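Local coordinates for protein monoglyceride lipase (Saccharomyces cerevisiae, PDB 4ZWN) that hydrolyses monoacylglycerols to free fatty acids and glycerol, preferring monounsaturated substrates, and also takes part in the breakdown of fatty acid ethyl esters, at residues G148-Y153 against S164-S169. The protein carries 2 engineered substitutions. Sequence-based numbering, arbitrary orientation.
Sequences GICLNY and SGYIGS
Tyr166 meets Cys150 and Tyr153 where helix 145-156, the connection from strand 138-143 to strand 165-169, packs on the sheet, a worked example of the beta-alpha-beta crossover of the alpha/beta hydrolase fold. The helix begins within the GXSXG motif, just after Ser144, the probable nucleophile. The axes of residues 148-153 and strand 165-169 come within 7.9 Å, their N-to-C directions 152° apart. Followed outward from the strand, the Tyr166 side chain meets the helix along one side, through CB, CD2, CE2 and OH. Its CB lies 4.2 Å from Cys150 SG. With CG anti to the carbonyl carbon (chi1 -63°), the ring extends along the helix, and CD2 comes 3.7 Å from the backbone O of Cys150. The sulfur lies at the ring edge, in the ring plane, 5.2 Å from the centroid of the Tyr166 ring: a sulfur-aromatic contact. Farther out, CE2 of Tyr166 is 4.2 Å from CD2 of Tyr153, whose side chain crosses at about a right angle, and the Tyr166 OH at the tip lies 4.0 Å from Tyr153 CD2, at the Tyr153 ring edge. Tyr166 OH hydrogen-bonds Lys160 O, and Tyr153 OH Glu121 OE1. Back at the strand, Cys150 SG stands 3.6 Å from Ile167 O.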
loop_
_atom_site.group_PDB
_atom_site.type_symbol
_atom_site.label_atom_id
_atom_site.label_comp_id
_atom_site.label_asym_id
_atom_site.label_seq_id
_atom_site.Cartn_x
_atom_site.Cartn_y
_atom_site.Cartn_z
ATOM N N GLY A 148 3.726 4.355 -2.859
ATOM C CA GLY A 148 4.669 4.809 -3.866
ATOM C C GLY A 148 4.531 4.013 -5.150
ATOM O O GLY A 148 4.636 4.557 -6.250
ATOM N N ILE A 149 4.295 2.714 -5.001
ATOM C CA ILE A 149 4.075 1.833 -6.140
ATOM C C ILE A 149 2.766 2.188 -6.835
ATOM O O ILE A 149 2.702 2.264 -8.064
ATOM C CB ILE A 149 4.055 0.354 -5.701
ATOM C CG1 ILE A 149 5.429 -0.051 -5.158
ATOM C CG2 ILE A 149 3.650 -0.551 -6.858
ATOM C CD1 ILE A 149 5.440 -1.391 -4.460
ATOM N N CYS A 150 1.732 2.423 -6.032
ATOM C CA CYS A 150 0.407 2.758 -6.544
ATOM C C CYS A 150 0.401 4.038 -7.379
ATOM O O CYS A 150 -0.141 4.063 -8.483
ATOM C CB CYS A 150 -0.582 2.896 -5.390
ATOM S SG CYS A 150 -2.209 3.477 -5.897
ATOM N N LEU A 151 0.996 5.100 -6.845
ATOM C CA LEU A 151 1.029 6.378 -7.548
ATOM C C LEU A 151 1.895 6.299 -8.801
ATOM O O LEU A 151 1.612 6.959 -9.801
ATOM C CB LEU A 151 1.535 7.489 -6.625
ATOM C CG LEU A 151 0.647 7.794 -5.418
ATOM C CD1 LEU A 151 1.232 8.933 -4.601
ATOM C CD2 LEU A 151 -0.774 8.120 -5.860
ATOM N N ASN A 152 2.945 5.485 -8.749
ATOM C CA ASN A 152 3.804 5.297 -9.912
ATOM C C ASN A 152 3.128 4.467 -10.999
ATOM O O ASN A 152 3.309 4.734 -12.186
ATOM C CB ASN A 152 5.130 4.652 -9.508
ATOM C CG ASN A 152 6.172 5.675 -9.091
ATOM O OD1 ASN A 152 6.767 6.347 -9.933
ATOM N ND2 ASN A 152 6.399 5.797 -7.790
ATOM N N TYR A 153 2.345 3.467 -10.594
ATOM C CA TYR A 153 1.615 2.652 -11.559
ATOM C C TYR A 153 0.679 3.529 -12.379
ATOM O O TYR A 153 0.491 3.301 -13.574
ATOM C CB TYR A 153 0.824 1.537 -10.870
ATOM C CG TYR A 153 0.231 0.544 -11.850
ATOM C CD1 TYR A 153 0.956 -0.568 -12.268
ATOM C CD2 TYR A 153 -1.045 0.729 -12.374
ATOM C CE1 TYR A 153 0.421 -1.474 -13.171
ATOM C CE2 TYR A 153 -1.587 -0.171 -13.277
ATOM C CZ TYR A 153 -0.851 -1.268 -13.674
ATOM O OH TYR A 153 -1.388 -2.162 -14.573
ATOM N N SER A 164 -9.906 2.270 -12.276
ATOM C CA SER A 164 -11.005 3.205 -12.072
ATOM C C SER A 164 -10.653 4.320 -11.099
ATOM O O SER A 164 -11.290 5.369 -11.103
ATOM C CB SER A 164 -12.246 2.460 -11.581
ATOM O OG SER A 164 -12.779 1.650 -12.612
ATOM N N GLY A 165 -9.645 4.095 -10.266
ATOM C CA GLY A 165 -9.229 5.098 -9.303
ATOM C C GLY A 165 -8.014 4.680 -8.502
ATOM O O GLY A 165 -7.750 3.491 -8.330
ATOM N N TYR A 166 -7.274 5.665 -8.004
ATOM C CA TYR A 166 -6.066 5.400 -7.235
ATOM C C TYR A 166 -6.166 5.977 -5.830
ATOM O O TYR A 166 -6.568 7.124 -5.643
ATOM C CB TYR A 166 -4.841 5.969 -7.949
ATOM C CG TYR A 166 -4.571 5.333 -9.293
ATOM C CD1 TYR A 166 -5.167 5.827 -10.447
ATOM C CD2 TYR A 166 -3.725 4.238 -9.407
ATOM C CE1 TYR A 166 -4.923 5.248 -11.678
ATOM C CE2 TYR A 166 -3.475 3.653 -10.635
ATOM C CZ TYR A 166 -4.078 4.164 -11.767
ATOM O OH TYR A 166 -3.837 3.590 -12.991
ATOM N N ILE A 167 -5.799 5.167 -4.844
ATOM C CA ILE A 167 -5.807 5.594 -3.453
ATOM C C ILE A 167 -4.437 5.391 -2.823
ATOM O O ILE A 167 -3.890 4.288 -2.845
ATOM C CB ILE A 167 -6.854 4.826 -2.635
ATOM C CG1 ILE A 167 -8.226 4.928 -3.307
ATOM C CG2 ILE A 167 -6.890 5.348 -1.208
ATOM C CD1 ILE A 167 -9.264 4.005 -2.725
ATOM N N GLY A 168 -3.885 6.462 -2.265
ATOM C CA GLY A 168 -2.610 6.385 -1.579
ATOM C C GLY A 168 -2.761 6.559 -0.080
ATOM O O GLY A 168 -3.442 7.473 0.383
ATOM N N SER A 169 -2.131 5.669 0.679
ATOM C CA SER A 169 -2.127 5.755 2.133
ATOM C C SER A 169 -0.737 6.109 2.629
ATOM O O SER A 169 0.147 5.249 2.665
ATOM C CB SER A 169 -2.588 4.438 2.759
ATOM O OG SER A 169 -2.359 4.432 4.158
#